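Local coordinates for protein hydroxyethylphosphonate dioxygenase (Streptomyces albus, PDB 6B9R) that probably uses a mononuclear iron centre and molecular oxygen to cleave the carbon-carbon bond of 2-hydroxyethylphosphonate, yielding hydroxymethylphosphonate, at residues T301-D306 with A334-H339. Residues are numbered along the deposited sequence; the frame is centred on the assembly and turned at random.
Sequences TTTEAD and AGDPLH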
ATOM      1  N   THR A 301     -11.530   3.551 -16.229  1.00 29.33           N
ATOM      2  CA  THR A 301     -10.493   4.444 -16.706  1.00 26.02           C
ATOM      3  C   THR A 301     -11.062   5.288 -17.841  1.00 34.20           C
ATOM      4  O   THR A 301     -12.049   4.914 -18.478  1.00 31.84           O
ATOM      5  CB  THR A 301      -9.267   3.653 -17.159  1.00 28.76           C
ATOM      6  OG1 THR A 301      -8.171   4.549 -17.378  1.00 29.23           O
ATOM      7  CG2 THR A 301      -9.580   2.871 -18.439  1.00 26.51           C
ATOM      8  N   THR A 302     -10.465   6.460 -18.062  1.00 32.42           N
ATOM      9  CA  THR A 302     -10.834   7.293 -19.199  1.00 36.14           C
ATOM     10  C   THR A 302      -9.768   7.276 -20.286  1.00 39.15           C
ATOM     11  O   THR A 302      -9.891   8.020 -21.272  1.00 31.95           O
ATOM     12  CB  THR A 302     -11.114   8.740 -18.767  1.00 30.77           C
ATOM     13  OG1 THR A 302      -9.921   9.339 -18.237  1.00 33.20           O
ATOM     14  CG2 THR A 302     -12.218   8.788 -17.719  1.00 24.68           C
ATOM     15  N   THR A 303      -8.735   6.447 -20.125  1.00 32.85           N
ATOM     16  CA  THR A 303      -7.645   6.386 -21.086  1.00 33.01           C
ATOM     17  C   THR A 303      -8.099   5.730 -22.388  1.00 34.01           C
ATOM     18  O   THR A 303      -9.025   4.910 -22.422  1.00 27.12           O
ATOM     19  CB  THR A 303      -6.440   5.610 -20.523  1.00 31.27           C
ATOM     20  OG1 THR A 303      -6.864   4.360 -19.961  1.00 32.83           O
ATOM     21  CG2 THR A 303      -5.686   6.426 -19.466  1.00 20.41           C
ATOM     22  N   GLU A 304      -7.421   6.114 -23.465  1.00 28.86           N
ATOM     23  CA  GLU A 304      -7.552   5.512 -24.782  1.00 29.96           C
ATOM     24  C   GLU A 304      -6.151   5.486 -25.373  1.00 35.43           C
ATOM     25  O   GLU A 304      -5.442   6.497 -25.330  1.00 30.19           O
ATOM     26  CB  GLU A 304      -8.534   6.298 -25.666  1.00 36.09           C
ATOM     27  CG  GLU A 304      -8.631   5.815 -27.131  1.00 45.66           C
ATOM     28  CD  GLU A 304      -8.861   4.312 -27.263  1.00 52.59           C
ATOM     29  OE1 GLU A 304      -9.492   3.711 -26.364  1.00 55.69           O
ATOM     30  OE2 GLU A 304      -8.406   3.730 -28.273  1.00 55.05           O
ATOM     31  N   ALA A 305      -5.733   4.321 -25.871  1.00 29.66           N
ATOM     32  CA  ALA A 305      -4.333   4.111 -26.239  1.00 30.32           C
ATOM     33  C   ALA A 305      -3.415   4.461 -25.064  1.00 24.91           C
ATOM     34  O   ALA A 305      -2.341   5.041 -25.234  1.00 28.10           O
ATOM     35  CB  ALA A 305      -3.963   4.903 -27.498  1.00 27.87           C
ATOM     36  N   ASP A 306      -3.872   4.131 -23.854  1.00 26.82           N
ATOM     37  CA  ASP A 306      -3.110   4.187 -22.602  1.00 27.55           C
ATOM     38  C   ASP A 306      -2.754   5.600 -22.147  1.00 27.45           C
ATOM     39  O   ASP A 306      -1.907   5.757 -21.239  1.00 22.50           O
ATOM     40  CB  ASP A 306      -1.833   3.344 -22.686  1.00 24.69           C
ATOM     41  CG  ASP A 306      -2.125   1.891 -22.967  1.00 29.47           C
ATOM     42  OD1 ASP A 306      -3.157   1.390 -22.468  1.00 26.64           O
ATOM     43  OD2 ASP A 306      -1.341   1.258 -23.704  1.00 32.62           O
ATOM     44  N   ALA A 334      -4.979  16.991 -16.912  1.00 15.98           N
ATOM     45  CA  ALA A 334      -5.285  15.597 -17.215  1.00 16.19           C
ATOM     46  C   ALA A 334      -5.139  14.715 -15.981  1.00 17.27           C
ATOM     47  O   ALA A 334      -4.207  14.876 -15.190  1.00 15.69           O
ATOM     48  CB  ALA A 334      -4.358  15.089 -18.323  1.00 13.72           C
ATOM     49  N   GLY A 335      -6.047  13.760 -15.838  1.00 17.54           N
ATOM     50  CA  GLY A 335      -5.910  12.749 -14.815  1.00 20.39           C
ATOM     51  C   GLY A 335      -6.676  11.527 -15.247  1.00 21.47           C
ATOM     52  O   GLY A 335      -7.037  11.382 -16.412  1.00 21.07           O
ATOM     53  N   ASP A 336      -6.964  10.646 -14.285  1.00 19.14           N
ATOM     54  CA  ASP A 336      -7.673   9.408 -14.611  1.00 21.83           C
ATOM     55  C   ASP A 336      -8.265   8.815 -13.344  1.00 17.21           C
ATOM     56  O   ASP A 336      -7.616   8.873 -12.287  1.00 16.39           O
ATOM     57  CB  ASP A 336      -6.752   8.391 -15.283  1.00 20.74           C
ATOM     58  CG  ASP A 336      -7.536   7.249 -15.932  1.00 24.38           C
ATOM     59  OD1 ASP A 336      -8.078   7.469 -17.034  1.00 25.60           O
ATOM     60  OD2 ASP A 336      -7.598   6.153 -15.344  1.00 21.81           O
ATOM     61  N   PRO A 337      -9.478   8.245 -13.404  1.00 15.25           N
ATOM     62  CA  PRO A 337     -10.076   7.647 -12.197  1.00 18.38           C
ATOM     63  C   PRO A 337      -9.358   6.405 -11.704  1.00 19.03           C
ATOM     64  O   PRO A 337      -9.651   5.952 -10.589  1.00 18.13           O
ATOM     65  CB  PRO A 337     -11.516   7.301 -12.626  1.00 15.19           C
ATOM     66  CG  PRO A 337     -11.765   8.115 -13.893  1.00 26.09           C
ATOM     67  CD  PRO A 337     -10.421   8.313 -14.536  1.00 22.87           C
ATOM     68  N   LEU A 338      -8.453   5.818 -12.489  1.00 17.29           N
ATOM     69  CA  LEU A 338      -7.625   4.754 -11.923  1.00 16.58           C
ATOM     70  C   LEU A 338      -6.758   5.296 -10.797  1.00 17.98           C
ATOM     71  O   LEU A 338      -6.376   4.555  -9.880  1.00 15.20           O
ATOM     72  CB  LEU A 338      -6.749   4.112 -13.004  1.00 19.93           C
ATOM     73  CG  LEU A 338      -5.844   2.951 -12.558  1.00 31.06           C
ATOM     74  CD1 LEU A 338      -6.622   1.637 -12.516  1.00 33.08           C
ATOM     75  CD2 LEU A 338      -4.601   2.816 -13.441  1.00 33.32           C
ATOM     76  N   HIS A 339      -6.452   6.588 -10.849  1.00 16.47           N
ATOM     77  CA  HIS A 339      -5.686   7.291  -9.827  1.00 14.42           C
ATOM     78  C   HIS A 339      -6.540   8.419  -9.256  1.00 13.94           C
ATOM     79  O   HIS A 339      -6.293   9.601  -9.527  1.00 16.52           O
ATOM     80  CB  HIS A 339      -4.381   7.833 -10.399  1.00 12.95           C
ATOM     81  CG  HIS A 339      -3.236   6.876 -10.280  1.00 12.54           C
ATOM     82  ND1 HIS A 339      -1.930   7.250 -10.508  1.00 15.31           N
ATOM     83  CD2 HIS A 339      -3.206   5.561  -9.963  1.00 21.22           C
ATOM     84  CE1 HIS A 339      -1.139   6.207 -10.319  1.00 19.20           C
ATOM     85  NE2 HIS A 339      -1.891   5.169  -9.992  1.00 19.34           N
TER
HETATM   86  O   HOH W   1     -10.137  11.531 -16.770  1.00 31.13           O
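Asp336 pushes its carboxylate into a row of three threonines and shows how one buried acid can tie two loops together. CG stands anti to the backbone N (chi1 -166°), which carries the head of the side chain out to the 301-306 loop. OD1 is gripped twice by one residue: the backbone N of Thr302 lies 2.8 Å from Asp336 OD1 on the syn side, and OG1 of Thr302 meets the same oxygen on the anti side at 2.9 Å, both donors coming from one face of the carboxylate plane. OD2 takes the hydroxyl of Thr301 on its syn side, OG1 to Asp336 OD2 being 2.7 Å, and the backbone N of Leu338, 3.0 Å from Asp336 OD2, from above the plane. Thr301 OG1 in turn accepts from OG1 of Thr303, 2.9 Å away, so a second-shell hydroxyl positions the first. Trp183 of strand 181-184 packs against the side chains of Asp336 and Thr303.

Away from this knot the packing thins. The side chains of Thr302 and Pro337 cross at about a right angle, CG2 of Thr302 resting 3.7 Å from CD of Pro337, and on the exposed side of Thr302 a water donates to its OG1 and to the carbonyl O of Gly335, bridging the two loops. An alanine in place of Asp336 would probably leave the Thr301 and Thr302 hydroxyls and the backbone N-H groups of Thr302 and Leu338 without this acceptor, and weaken the tie between the two loops.

The bond from Leu338 N makes an Asx turn, set within a type I beta turn from Asp336 to His339: a local turn motif whose acid also fastens the loop following strand 328-332 to the one leading into strand 307-310.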